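Leucine-rich repeat protein (Bacteroides thetaiotaomicron, PDB 4ECN) is of unknown function but, as an extracellular leucine-rich repeat protein, probably binds other proteins through its curved solenoid. Local coordinates at residues H386-F391 with L597-L602; M504-D509 with A530-A535; A535-L540 with Q551-G556. All blocks are in the same frame, centred on the assembly; numbering follows the deposited sequence.

Contact 1: residues H386-F391 with L597-L602; sequences HYKKMF and LTDLKL
The short helix 386-391 lies over one face of the sheet that holds strand 599-601, with Lys-388 and Asp-599 as the nearest pair of backbones, their CA atoms 9.2 Å apart. The strand belongs to a leucine-rich repeat: Leu-597, Leu-600 and Leu-602 fall on the leucine positions of the LxxLxLxxN pattern, and its asparagine, Asn-605, donates a hydrogen bond through ND2 to the carbonyl O of Leu-602. Asp-599 and Lys-601, between those leucines, point the other way, toward the helix.

Across so wide a gap a long side chain is needed, and lysine supplies both the reach and a charge to match the aspartate. Lys-388 sets out with CG anti to the backbone N (chi1 -163°), a course that carries the chain off toward the strand, and then bends at chi3 and chi4 to fold its end over the carboxylate. The two side chains meet nearly at right angles. The methylene CD of Lys-388 comes 3.4 Å from OD1 of Asp-599, and CE of the lysine sits at 3.4 Å from OD2, so aliphatic carbon lies beside the acid before the ammonium group is reached.

The lysine's strongest polar partner is another acid, Asp-393, just beyond the helix, which forms a salt bridge to Lys-388 NZ through OD2 and another to Lys-601 NZ through OD1. The two ammonium nitrogens, Lys-388 NZ and Lys-601 NZ, stand 5.7 Å apart, and Asp-393 between them probably offsets their like charges. Leu-577 of the adjoining strand 577-579 touches both Lys-388 and Asp-599. In the salt bridge across the contact, Lys-388 NZ approaches Asp-599 OD1 at 2.9 Å from the syn side, lifted 34° out of the carboxylate plane.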
ATOM      1  N   HIS A 386       0.232  -4.296   9.479  1.00 38.76           N
ATOM      2  CA  HIS A 386       1.043  -4.119   8.266  1.00 37.21           C
ATOM      3  C   HIS A 386       1.881  -2.846   8.355  1.00 43.87           C
ATOM      4  O   HIS A 386       3.093  -2.955   8.153  1.00 44.38           O
ATOM      5  CB  HIS A 386       0.207  -4.109   6.996  1.00 37.02           C
ATOM      6  CG  HIS A 386       1.041  -4.168   5.758  1.00 40.03           C
ATOM      7  ND1 HIS A 386       1.345  -3.024   5.030  1.00 41.72           N
ATOM      8  CD2 HIS A 386       1.651  -5.230   5.174  1.00 41.78           C
ATOM      9  CE1 HIS A 386       2.083  -3.432   4.008  1.00 41.04           C
ATOM     10  NE2 HIS A 386       2.313  -4.750   4.063  1.00 41.40           N
ATOM     11  N   TYR A 387       1.281  -1.668   8.746  1.00 40.99           N
ATOM     12  CA  TYR A 387       2.043  -0.414   8.881  1.00 40.81           C
ATOM     13  C   TYR A 387       3.266  -0.626   9.791  1.00 42.63           C
ATOM     14  O   TYR A 387       4.385  -0.256   9.420  1.00 41.75           O
ATOM     15  CB  TYR A 387       1.186   0.763   9.407  1.00 43.07           C
ATOM     16  CG  TYR A 387       1.871   2.115   9.259  1.00 46.22           C
ATOM     17  CD1 TYR A 387       1.783   2.839   8.078  1.00 47.61           C
ATOM     18  CD2 TYR A 387       2.653   2.643  10.286  1.00 48.68           C
ATOM     19  CE1 TYR A 387       2.436   4.062   7.925  1.00 49.07           C
ATOM     20  CE2 TYR A 387       3.326   3.865  10.139  1.00 49.93           C
ATOM     21  CZ  TYR A 387       3.220   4.568   8.952  1.00 56.18           C
ATOM     22  OH  TYR A 387       3.871   5.774   8.805  1.00 55.08           O
ATOM     23  N   LYS A 388       3.055  -1.273  10.944  1.00 38.07           N
ATOM     24  CA  LYS A 388       4.100  -1.536  11.928  1.00 36.94           C
ATOM     25  C   LYS A 388       5.252  -2.333  11.302  1.00 41.67           C
ATOM     26  O   LYS A 388       6.401  -1.942  11.470  1.00 41.31           O
ATOM     27  CB  LYS A 388       3.509  -2.281  13.131  1.00 37.64           C
ATOM     28  CG  LYS A 388       4.393  -2.239  14.361  1.00 43.76           C
ATOM     29  CD  LYS A 388       3.688  -2.770  15.604  1.00 51.80           C
ATOM     30  CE  LYS A 388       3.580  -4.280  15.723  1.00 60.94           C
ATOM     31  NZ  LYS A 388       4.778  -4.888  16.355  1.00 70.43           N
ATOM     32  N   LYS A 389       4.945  -3.415  10.554  1.00 38.54           N
ATOM     33  CA  LYS A 389       5.938  -4.304   9.942  1.00 37.58           C
ATOM     34  C   LYS A 389       6.660  -3.614   8.787  1.00 41.52           C
ATOM     35  O   LYS A 389       7.873  -3.815   8.605  1.00 41.62           O
ATOM     36  CB  LYS A 389       5.297  -5.635   9.451  1.00 39.84           C
ATOM     37  CG  LYS A 389       4.654  -6.455  10.592  1.00 62.92           C
ATOM     38  CD  LYS A 389       4.142  -7.854  10.167  1.00 74.39           C
ATOM     39  CE  LYS A 389       2.884  -8.334  10.895  1.00 71.44           C
ATOM     40  NZ  LYS A 389       1.616  -8.015  10.142  1.00 72.57           N
HETATM   41  N   MSE A 390       5.929  -2.794   8.024  1.00 37.72           N
HETATM   42  CA  MSE A 390       6.476  -2.083   6.868  1.00 36.69           C
HETATM   43  C   MSE A 390       7.392  -0.947   7.248  1.00 40.25           C
HETATM   44  O   MSE A 390       8.312  -0.696   6.481  1.00 39.23           O
HETATM   45  CB  MSE A 390       5.350  -1.525   5.986  1.00 38.74           C
HETATM   46  CG  MSE A 390       5.850  -0.713   4.781  1.00 44.62           C
HETATM   47 SE   MSE A 390       4.727  -0.886   3.247  0.75 50.88          SE
HETATM   48  CE  MSE A 390       4.905   0.749   2.586  1.00 47.80           C
ATOM     49  N   PHE A 391       7.149  -0.235   8.374  1.00 38.30           N
ATOM     50  CA  PHE A 391       7.990   0.919   8.680  1.00 39.04           C
ATOM     51  C   PHE A 391       8.582   0.996  10.071  1.00 44.18           C
ATOM     52  O   PHE A 391       9.397   1.899  10.281  1.00 46.25           O
ATOM     53  CB  PHE A 391       7.164   2.208   8.537  1.00 41.83           C
ATOM     54  CG  PHE A 391       6.493   2.438   7.205  1.00 44.41           C
ATOM     55  CD1 PHE A 391       7.219   2.890   6.110  1.00 47.53           C
ATOM     56  CD2 PHE A 391       5.123   2.259   7.059  1.00 47.19           C
ATOM     57  CE1 PHE A 391       6.595   3.100   4.884  1.00 48.21           C
ATOM     58  CE2 PHE A 391       4.498   2.501   5.836  1.00 49.49           C
ATOM     59  CZ  PHE A 391       5.232   2.949   4.772  1.00 47.15           C
ATOM     60  N   LEU A 597      -0.307  -0.990  27.002  1.00 44.95           N
ATOM     61  CA  LEU A 597       0.147  -0.980  25.612  1.00 43.07           C
ATOM     62  C   LEU A 597       0.907  -2.231  25.246  1.00 48.45           C
ATOM     63  O   LEU A 597       1.754  -2.676  26.008  1.00 49.89           O
ATOM     64  CB  LEU A 597       1.051   0.236  25.308  1.00 42.02           C
ATOM     65  CG  LEU A 597       0.435   1.658  25.248  1.00 46.13           C
ATOM     66  CD1 LEU A 597       1.395   2.617  24.605  1.00 44.94           C
ATOM     67  CD2 LEU A 597      -0.809   1.710  24.396  1.00 47.52           C
ATOM     68  N   THR A 598       0.656  -2.762  24.039  1.00 44.46           N
ATOM     69  CA  THR A 598       1.385  -3.902  23.467  1.00 42.89           C
ATOM     70  C   THR A 598       2.507  -3.352  22.622  1.00 46.93           C
ATOM     71  O   THR A 598       3.587  -3.951  22.542  1.00 46.60           O
ATOM     72  CB  THR A 598       0.473  -4.837  22.650  1.00 45.45           C
ATOM     73  OG1 THR A 598      -0.716  -5.175  23.384  1.00 50.12           O
ATOM     74  CG2 THR A 598       1.184  -6.092  22.224  1.00 37.94           C
ATOM     75  N   ASP A 599       2.254  -2.192  21.995  1.00 43.53           N
ATOM     76  CA  ASP A 599       3.228  -1.558  21.127  1.00 43.31           C
ATOM     77  C   ASP A 599       3.337  -0.096  21.425  1.00 46.06           C
ATOM     78  O   ASP A 599       2.334   0.598  21.561  1.00 46.18           O
ATOM     79  CB  ASP A 599       2.863  -1.773  19.646  1.00 46.08           C
ATOM     80  CG  ASP A 599       3.248  -3.142  19.103  1.00 67.66           C
ATOM     81  OD1 ASP A 599       4.464  -3.364  18.854  1.00 70.62           O
ATOM     82  OD2 ASP A 599       2.328  -3.973  18.863  1.00 75.30           O
ATOM     83  N   LEU A 600       4.574   0.379  21.505  1.00 41.78           N
ATOM     84  CA  LEU A 600       4.870   1.785  21.740  1.00 40.68           C
ATOM     85  C   LEU A 600       6.115   2.115  20.963  1.00 43.68           C
ATOM     86  O   LEU A 600       7.141   1.463  21.149  1.00 43.74           O
ATOM     87  CB  LEU A 600       5.007   2.091  23.246  1.00 40.41           C
ATOM     88  CG  LEU A 600       5.403   3.499  23.651  1.00 43.44           C
ATOM     89  CD1 LEU A 600       4.342   4.518  23.263  1.00 43.37           C
ATOM     90  CD2 LEU A 600       5.736   3.554  25.130  1.00 44.15           C
ATOM     91  N   LYS A 601       5.989   3.059  20.019  1.00 39.52           N
ATOM     92  CA  LYS A 601       7.066   3.515  19.148  1.00 38.63           C
ATOM     93  C   LYS A 601       7.177   5.034  19.258  1.00 44.03           C
ATOM     94  O   LYS A 601       6.344   5.762  18.716  1.00 43.66           O
ATOM     95  CB  LYS A 601       6.826   3.066  17.691  1.00 40.08           C
ATOM     96  CG  LYS A 601       6.754   1.551  17.438  1.00 38.93           C
ATOM     97  CD  LYS A 601       8.098   0.815  17.609  1.00 37.82           C
ATOM     98  CE  LYS A 601       7.909  -0.649  17.303  1.00 36.71           C
ATOM     99  NZ  LYS A 601       9.197  -1.384  17.275  1.00 46.76           N
ATOM    100  N   LEU A 602       8.167   5.510  20.034  1.00 40.76           N
ATOM    101  CA  LEU A 602       8.369   6.945  20.245  1.00 40.13           C
ATOM    102  C   LEU A 602       9.669   7.422  19.587  1.00 43.82           C
ATOM    103  O   LEU A 602      10.078   8.560  19.805  1.00 42.80           O
ATOM    104  CB  LEU A 602       8.385   7.257  21.758  1.00 40.05           C
ATOM    105  CG  LEU A 602       7.064   7.059  22.539  1.00 43.10           C
ATOM    106  CD1 LEU A 602       7.310   7.057  24.021  1.00 42.59           C
ATOM    107  CD2 LEU A 602       6.014   8.106  22.180  1.00 42.31           C
TER

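Contact 2: residues M504-D509 with A530-A535; sequences MTQLPD and AAQLKA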
HETATM    1  N   MSE A 504      -4.348  18.444   3.782  1.00 47.69           N
HETATM    2  CA  MSE A 504      -5.276  18.298   4.891  1.00 46.81           C
HETATM    3  C   MSE A 504      -4.705  19.063   6.082  1.00 52.70           C
HETATM    4  O   MSE A 504      -3.641  18.690   6.603  1.00 51.92           O
HETATM    5  CB  MSE A 504      -5.473  16.813   5.165  1.00 47.25           C
HETATM    6  CG  MSE A 504      -6.870  16.471   5.584  1.00 53.59           C
HETATM    7 SE   MSE A 504      -7.066  14.574   5.836  0.75 59.41          SE
HETATM    8  CE  MSE A 504      -5.664  14.241   7.209  1.00 55.44           C
ATOM      9  N   THR A 505      -5.378  20.179   6.463  1.00 50.69           N
ATOM     10  CA  THR A 505      -4.884  21.092   7.506  1.00 51.38           C
ATOM     11  C   THR A 505      -5.350  20.703   8.909  1.00 55.99           C
ATOM     12  O   THR A 505      -4.768  21.189   9.886  1.00 56.78           O
ATOM     13  CB  THR A 505      -5.283  22.532   7.215  1.00 58.76           C
ATOM     14  OG1 THR A 505      -6.706  22.643   7.068  1.00 64.47           O
ATOM     15  CG2 THR A 505      -4.548  23.089   6.003  1.00 52.19           C
ATOM     16  N   GLN A 506      -6.355  19.818   9.009  1.00 51.73           N
ATOM     17  CA  GLN A 506      -6.854  19.238  10.263  1.00 51.36           C
ATOM     18  C   GLN A 506      -7.547  17.901   9.958  1.00 55.15           C
ATOM     19  O   GLN A 506      -7.786  17.581   8.790  1.00 54.86           O
ATOM     20  CB  GLN A 506      -7.785  20.192  11.037  1.00 52.92           C
ATOM     21  CG  GLN A 506      -9.101  20.522  10.384  1.00 45.81           C
ATOM     22  CD  GLN A 506      -9.579  21.848  10.899  1.00 66.10           C
ATOM     23  OE1 GLN A 506      -8.978  22.914  10.651  1.00 63.00           O
ATOM     24  NE2 GLN A 506     -10.667  21.812  11.640  1.00 55.07           N
ATOM     25  N   LEU A 507      -7.856  17.119  10.996  1.00 50.12           N
ATOM     26  CA  LEU A 507      -8.541  15.860  10.769  1.00 48.56           C
ATOM     27  C   LEU A 507      -9.993  16.164  10.435  1.00 55.08           C
ATOM     28  O   LEU A 507     -10.568  17.089  11.028  1.00 55.59           O
ATOM     29  CB  LEU A 507      -8.428  14.898  11.971  1.00 47.67           C
ATOM     30  CG  LEU A 507      -7.041  14.554  12.500  1.00 50.07           C
ATOM     31  CD1 LEU A 507      -7.160  13.742  13.748  1.00 50.35           C
ATOM     32  CD2 LEU A 507      -6.205  13.809  11.464  1.00 48.45           C
ATOM     33  N   PRO A 508     -10.576  15.440   9.444  1.00 51.71           N
ATOM     34  CA  PRO A 508     -11.972  15.687   9.066  1.00 51.97           C
ATOM     35  C   PRO A 508     -12.936  15.290  10.189  1.00 58.64           C
ATOM     36  O   PRO A 508     -12.647  14.354  10.963  1.00 57.66           O
ATOM     37  CB  PRO A 508     -12.153  14.815   7.821  1.00 52.15           C
ATOM     38  CG  PRO A 508     -11.195  13.781   7.960  1.00 54.98           C
ATOM     39  CD  PRO A 508     -10.005  14.346   8.636  1.00 51.12           C
ATOM     40  N   ASP A 509     -14.097  15.998  10.252  1.00 56.49           N
ATOM     41  CA  ASP A 509     -15.126  15.845  11.285  1.00 57.05           C
ATOM     42  C   ASP A 509     -15.757  14.454  11.360  1.00 59.01           C
ATOM     43  O   ASP A 509     -16.203  14.075  12.450  1.00 59.85           O
ATOM     44  CB  ASP A 509     -16.260  16.854  11.073  1.00 60.35           C
ATOM     45  CG  ASP A 509     -16.202  18.032  12.029  1.00 77.32           C
ATOM     46  OD1 ASP A 509     -15.159  18.743  12.040  1.00 77.68           O
ATOM     47  OD2 ASP A 509     -17.199  18.250  12.767  1.00 86.41           O
ATOM     48  N   ALA A 530       1.703  21.693  14.426  1.00 45.67           N
ATOM     49  CA  ALA A 530       1.923  21.148  15.766  1.00 44.29           C
ATOM     50  C   ALA A 530       0.762  21.526  16.701  1.00 49.86           C
ATOM     51  O   ALA A 530       0.269  20.698  17.475  1.00 49.21           O
ATOM     52  CB  ALA A 530       3.233  21.664  16.322  1.00 44.82           C
ATOM     53  N   ALA A 531       0.296  22.772  16.588  1.00 48.16           N
ATOM     54  CA  ALA A 531      -0.814  23.250  17.395  1.00 49.37           C
ATOM     55  C   ALA A 531      -2.095  22.519  17.013  1.00 55.41           C
ATOM     56  O   ALA A 531      -2.827  22.059  17.901  1.00 57.48           O
ATOM     57  CB  ALA A 531      -0.980  24.758  17.219  1.00 50.83           C
ATOM     58  N   GLN A 532      -2.335  22.365  15.693  1.00 49.86           N
ATOM     59  CA  GLN A 532      -3.544  21.742  15.185  1.00 49.60           C
ATOM     60  C   GLN A 532      -3.599  20.257  15.527  1.00 51.32           C
ATOM     61  O   GLN A 532      -4.651  19.780  15.927  1.00 50.71           O
ATOM     62  CB  GLN A 532      -3.656  21.949  13.671  1.00 51.20           C
ATOM     63  CG  GLN A 532      -5.004  21.558  13.059  1.00 54.61           C
ATOM     64  CD  GLN A 532      -6.194  22.179  13.733  1.00 63.35           C
ATOM     65  OE1 GLN A 532      -6.284  23.400  13.912  1.00 57.41           O
ATOM     66  NE2 GLN A 532      -7.146  21.339  14.113  1.00 53.98           N
ATOM     67  N   LEU A 533      -2.488  19.547  15.411  1.00 47.93           N
ATOM     68  CA  LEU A 533      -2.456  18.129  15.716  1.00 47.51           C
ATOM     69  C   LEU A 533      -2.740  17.883  17.192  1.00 55.72           C
ATOM     70  O   LEU A 533      -3.504  16.967  17.497  1.00 57.65           O
ATOM     71  CB  LEU A 533      -1.116  17.517  15.320  1.00 46.41           C
ATOM     72  CG  LEU A 533      -1.065  15.982  15.276  1.00 51.31           C
ATOM     73  CD1 LEU A 533      -2.172  15.390  14.391  1.00 51.44           C
ATOM     74  CD2 LEU A 533       0.297  15.482  14.818  1.00 52.69           C
ATOM     75  N   LYS A 534      -2.180  18.721  18.102  1.00 52.45           N
ATOM     76  CA  LYS A 534      -2.377  18.599  19.556  1.00 51.54           C
ATOM     77  C   LYS A 534      -3.874  18.775  19.864  1.00 54.23           C
ATOM     78  O   LYS A 534      -4.440  17.983  20.606  1.00 52.76           O
ATOM     79  CB  LYS A 534      -1.491  19.609  20.331  1.00 53.18           C
ATOM     80  CG  LYS A 534      -1.487  19.417  21.853  1.00 44.89           C
ATOM     81  CD  LYS A 534      -0.696  20.489  22.576  1.00 51.52           C
ATOM     82  CE  LYS A 534      -0.719  20.284  24.074  1.00 66.48           C
ATOM     83  NZ  LYS A 534      -0.037  21.384  24.817  1.00 74.95           N
ATOM     84  N   ALA A 535      -4.511  19.751  19.227  1.00 51.65           N
ATOM     85  CA  ALA A 535      -5.945  19.988  19.343  1.00 52.85           C
ATOM     86  C   ALA A 535      -6.759  18.772  18.876  1.00 58.33           C
ATOM     87  O   ALA A 535      -7.643  18.304  19.593  1.00 57.83           O
ATOM     88  CB  ALA A 535      -6.325  21.200  18.514  1.00 53.82           C
TER
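Gln-532, on the first turn of helix 530-542, lies against Thr-505 and Gln-506 in the loop that follows strand 495-499 of the leucine-rich repeat solenoid. Its CB stands 4.0 Å from the carbonyl O of Thr-505, and CG of Gln-532 comes closer to that same oxygen, at 3.2 Å. The chain then bends at chi2 (52°), bringing CD to 3.7 Å from CB of Gln-506 and the tip, NE2, to 3.3 Å from that same CB. Beyond it the two amides are stacked, their planes only 8° apart, with Gln-532 NE2 4.1 Å from Gln-506 CD.

The tip also has a polar partner one helical turn on, a weak hydrogen bond from NE2 to OD1 of Asp-536. An alanine here would keep only CB, and would probably uncover the carbonyl of Thr-505 and one face of the Gln-506 amide while removing the weak bond to Asp-536. Glutamine suits this surface position because it pairs an aliphatic stem with a flat polar end; with no hydrogen bond joining the two segments, van der Waals contact carries the fit between them.

Contact 3: residues A535-L540 with Q551-G556; sequences ADWTRL and QIFYMG
Trp-537 of helix 530-542 presents one face of its indole to Phe-553 and Met-555, two residues of the leucine-rich repeat strand 552-554 and its end that occupy places usually held by leucine in the LxxLxLxxN pattern. Trp-537, Leu-540 and Phe-553 all hold CG anti to the backbone N, and the tryptophan (chi1 -172°) thereby reaches from the helix toward the sheet while the phenylalanine reaches back.

The rings form an edge-to-face pair. Phe-553 leads with its CE2 corner, 3.6 Å from CE2 of Trp-537, toward the five-membered ring, whose centroid is 4.8 Å from that of the phenylalanine; the planes are inclined at 58°. Alongside, Met-555, a selenomethionine, uses the same indole face. Its SE lies 4.0 Å from the centroid of the six-membered ring of Trp-537, a Met-aromatic contact that divides the indole: phenyl edge over one ring, selenium over the other. Met-555 sets CG between its backbone N and carbonyl carbon (chi1 51°) and runs on extended through chi2, which carries SE to the indole; the bend at chi3 turns only the methyl CE. Its CG meanwhile rests over one face of the Phe-553 ring, toward the rim. Leu-540 and Phe-553 reach toward each other from opposite directions, CD2 of the leucine 4.1 Å from CE1 of the phenylalanine. Large, pliable or flat apolar groups suit this buried layer, where no hydrogen bond crosses between helix and strand.

Around it, Phe-563 meets Trp-537 edge-to-face, and Leu-569 of helix 566-569 also touches the indole. Phe-553 is flanked by Leu-520 and Leu-578 from the neighbouring strands 519-521 and 577-579, so the contact closes the beta-alpha-beta unit in which helix 530-542 connects strand 519-521 to its parallel neighbour 552-554.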
ATOM      1  N   ALA A 535      -4.511  19.751  19.227  1.00 51.65           N
ATOM      2  CA  ALA A 535      -5.945  19.988  19.343  1.00 52.85           C
ATOM      3  C   ALA A 535      -6.759  18.772  18.876  1.00 58.33           C
ATOM      4  O   ALA A 535      -7.643  18.304  19.593  1.00 57.83           O
ATOM      5  CB  ALA A 535      -6.325  21.200  18.514  1.00 53.82           C
ATOM      6  N   ASP A 536      -6.439  18.254  17.677  1.00 55.98           N
ATOM      7  CA  ASP A 536      -7.133  17.131  17.066  1.00 55.49           C
ATOM      8  C   ASP A 536      -7.019  15.874  17.933  1.00 57.50           C
ATOM      9  O   ASP A 536      -8.041  15.217  18.160  1.00 58.49           O
ATOM     10  CB  ASP A 536      -6.596  16.872  15.654  1.00 56.95           C
ATOM     11  CG  ASP A 536      -7.133  17.803  14.568  1.00 72.94           C
ATOM     12  OD1 ASP A 536      -8.222  18.425  14.782  1.00 74.15           O
ATOM     13  OD2 ASP A 536      -6.531  17.834  13.464  1.00 79.81           O
ATOM     14  N   TRP A 537      -5.815  15.576  18.463  1.00 50.80           N
ATOM     15  CA  TRP A 537      -5.625  14.412  19.321  1.00 49.37           C
ATOM     16  C   TRP A 537      -6.393  14.627  20.631  1.00 54.32           C
ATOM     17  O   TRP A 537      -7.103  13.714  21.052  1.00 53.54           O
ATOM     18  CB  TRP A 537      -4.135  14.116  19.563  1.00 47.35           C
ATOM     19  CG  TRP A 537      -3.830  12.817  20.288  1.00 47.96           C
ATOM     20  CD1 TRP A 537      -4.721  11.853  20.677  1.00 50.87           C
ATOM     21  CD2 TRP A 537      -2.536  12.361  20.717  1.00 47.25           C
ATOM     22  NE1 TRP A 537      -4.067  10.843  21.339  1.00 49.70           N
ATOM     23  CE2 TRP A 537      -2.724  11.121  21.369  1.00 50.69           C
ATOM     24  CE3 TRP A 537      -1.229  12.882  20.614  1.00 47.95           C
ATOM     25  CZ2 TRP A 537      -1.659  10.403  21.928  1.00 49.25           C
ATOM     26  CZ3 TRP A 537      -0.176  12.162  21.166  1.00 48.44           C
ATOM     27  CH2 TRP A 537      -0.395  10.940  21.809  1.00 48.73           C
ATOM     28  N   THR A 538      -6.329  15.843  21.224  1.00 52.84           N
ATOM     29  CA  THR A 538      -7.096  16.170  22.432  1.00 53.80           C
ATOM     30  C   THR A 538      -8.588  15.907  22.190  1.00 59.97           C
ATOM     31  O   THR A 538      -9.204  15.239  23.020  1.00 61.05           O
ATOM     32  CB  THR A 538      -6.888  17.622  22.911  1.00 58.86           C
ATOM     33  OG1 THR A 538      -5.516  17.987  22.883  1.00 59.42           O
ATOM     34  CG2 THR A 538      -7.411  17.845  24.305  1.00 58.00           C
ATOM     35  N   ARG A 539      -9.152  16.390  21.035  1.00 56.32           N
ATOM     36  CA  ARG A 539     -10.580  16.225  20.701  1.00 55.69           C
ATOM     37  C   ARG A 539     -10.935  14.747  20.666  1.00 59.97           C
ATOM     38  O   ARG A 539     -11.884  14.328  21.331  1.00 60.71           O
ATOM     39  CB  ARG A 539     -10.970  16.906  19.376  1.00 49.78           C
ATOM     40  CG  ARG A 539     -12.483  16.950  19.210  1.00 50.20           C
ATOM     41  CD  ARG A 539     -12.964  17.527  17.896  1.00 56.24           C
ATOM     42  NE  ARG A 539     -14.361  17.145  17.639  1.00 63.00           N
ATOM     43  CZ  ARG A 539     -15.011  17.374  16.497  1.00 79.11           C
ATOM     44  NH1 ARG A 539     -14.406  17.998  15.490  1.00 61.68           N
ATOM     45  NH2 ARG A 539     -16.267  16.972  16.350  1.00 70.55           N
ATOM     46  N   LEU A 540     -10.124  13.972  19.952  1.00 55.50           N
ATOM     47  CA  LEU A 540     -10.242  12.534  19.779  1.00 55.62           C
ATOM     48  C   LEU A 540     -10.285  11.793  21.140  1.00 60.19           C
ATOM     49  O   LEU A 540     -11.145  10.940  21.336  1.00 59.77           O
ATOM     50  CB  LEU A 540      -9.037  12.069  18.951  1.00 54.86           C
ATOM     51  CG  LEU A 540      -9.201  10.813  18.141  1.00 59.80           C
ATOM     52  CD1 LEU A 540     -10.111  11.048  16.937  1.00 59.68           C
ATOM     53  CD2 LEU A 540      -7.849  10.329  17.653  1.00 63.08           C
ATOM     54  N   GLN A 551      -8.049   1.704  19.933  1.00 46.56           N
ATOM     55  CA  GLN A 551      -7.145   0.622  20.316  1.00 45.42           C
ATOM     56  C   GLN A 551      -5.774   0.780  19.640  1.00 47.08           C
ATOM     57  O   GLN A 551      -4.737   0.517  20.265  1.00 46.42           O
ATOM     58  CB  GLN A 551      -7.770  -0.738  19.936  1.00 46.77           C
ATOM     59  CG  GLN A 551      -9.017  -1.127  20.747  1.00 54.52           C
ATOM     60  CD  GLN A 551      -9.720  -2.361  20.231  1.00 64.08           C
ATOM     61  OE1 GLN A 551      -9.129  -3.250  19.601  1.00 50.55           O
ATOM     62  NE2 GLN A 551     -11.017  -2.431  20.483  1.00 65.95           N
ATOM     63  N   ILE A 552      -5.777   1.201  18.352  1.00 41.10           N
ATOM     64  CA  ILE A 552      -4.567   1.400  17.544  1.00 38.67           C
ATOM     65  C   ILE A 552      -4.529   2.825  17.050  1.00 45.22           C
ATOM     66  O   ILE A 552      -5.462   3.286  16.391  1.00 46.31           O
ATOM     67  CB  ILE A 552      -4.521   0.390  16.365  1.00 39.59           C
ATOM     68  CG1 ILE A 552      -4.488  -1.071  16.888  1.00 39.52           C
ATOM     69  CG2 ILE A 552      -3.364   0.681  15.408  1.00 35.60           C
ATOM     70  CD1 ILE A 552      -5.000  -2.045  15.950  1.00 40.12           C
ATOM     71  N   PHE A 553      -3.437   3.518  17.339  1.00 41.90           N
ATOM     72  CA  PHE A 553      -3.283   4.869  16.857  1.00 40.73           C
ATOM     73  C   PHE A 553      -1.869   5.045  16.233  1.00 44.48           C
ATOM     74  O   PHE A 553      -0.859   4.986  16.928  1.00 44.41           O
ATOM     75  CB  PHE A 553      -3.559   5.860  17.990  1.00 42.86           C
ATOM     76  CG  PHE A 553      -3.630   7.314  17.591  1.00 44.64           C
ATOM     77  CD1 PHE A 553      -4.254   7.698  16.409  1.00 47.83           C
ATOM     78  CD2 PHE A 553      -3.162   8.307  18.440  1.00 47.45           C
ATOM     79  CE1 PHE A 553      -4.323   9.039  16.044  1.00 49.71           C
ATOM     80  CE2 PHE A 553      -3.244   9.653  18.084  1.00 51.18           C
ATOM     81  CZ  PHE A 553      -3.826  10.012  16.889  1.00 49.61           C
ATOM     82  N   TYR A 554      -1.826   5.182  14.895  1.00 40.34           N
ATOM     83  CA  TYR A 554      -0.634   5.484  14.109  1.00 39.82           C
ATOM     84  C   TYR A 554      -0.634   6.947  13.760  1.00 46.28           C
ATOM     85  O   TYR A 554      -1.518   7.381  13.026  1.00 46.86           O
ATOM     86  CB  TYR A 554      -0.576   4.654  12.816  1.00 40.56           C
ATOM     87  CG  TYR A 554      -0.385   3.164  12.948  1.00 41.42           C
ATOM     88  CD1 TYR A 554       0.873   2.625  13.223  1.00 42.88           C
ATOM     89  CD2 TYR A 554      -1.412   2.280  12.619  1.00 40.91           C
ATOM     90  CE1 TYR A 554       1.083   1.245  13.245  1.00 41.42           C
ATOM     91  CE2 TYR A 554      -1.210   0.897  12.636  1.00 41.06           C
ATOM     92  CZ  TYR A 554       0.037   0.386  12.966  1.00 44.81           C
ATOM     93  OH  TYR A 554       0.253  -0.966  12.985  1.00 42.19           O
HETATM   94  N   MSE A 555       0.306   7.726  14.279  1.00 44.98           N
HETATM   95  CA  MSE A 555       0.377   9.151  13.944  1.00 45.75           C
HETATM   96  C   MSE A 555       1.853   9.588  13.731  1.00 49.36           C
HETATM   97  O   MSE A 555       2.230  10.720  14.022  1.00 49.33           O
HETATM   98  CB  MSE A 555      -0.317  10.021  14.996  1.00 49.11           C
HETATM   99  CG  MSE A 555       0.126   9.733  16.414  1.00 57.20           C
HETATM  100 SE   MSE A 555      -0.136  11.293  17.502  0.75 67.66          SE
HETATM  101  CE  MSE A 555       1.343  12.385  16.831  1.00 64.43           C
ATOM    102  N   GLY A 556       2.643   8.702  13.145  1.00 45.61           N
ATOM    103  CA  GLY A 556       4.038   8.980  12.840  1.00 45.52           C
ATOM    104  C   GLY A 556       4.221   9.929  11.676  1.00 48.20           C
ATOM    105  O   GLY A 556       3.279  10.173  10.930  1.00 48.24           O
TER

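Overall arrangement
Contacts 2 and 3 use successive turns of helix 530-542, share Ala-535 and have centres 10 Å apart. Asp-536 links them, its OD2 lying 2.9 Å from the backbone N of Leu-507, a probable hydrogen bond. Contact 1 is centred 15 Å from contact 3 and reaches the same sheet from the other face: Tyr-387 CD2 packs 3.4 Å from Tyr-554 CD1, whereas the neighbouring Phe-553 faces helix 530-542. Contacts 1 and 2 do not touch, their nearest atoms being about 12 Å apart. The sodium ion, bound by Gln-314 and Val-317, lies at one edge of the sheet, by strand 317-319, several strands from 552-554 and 596-601.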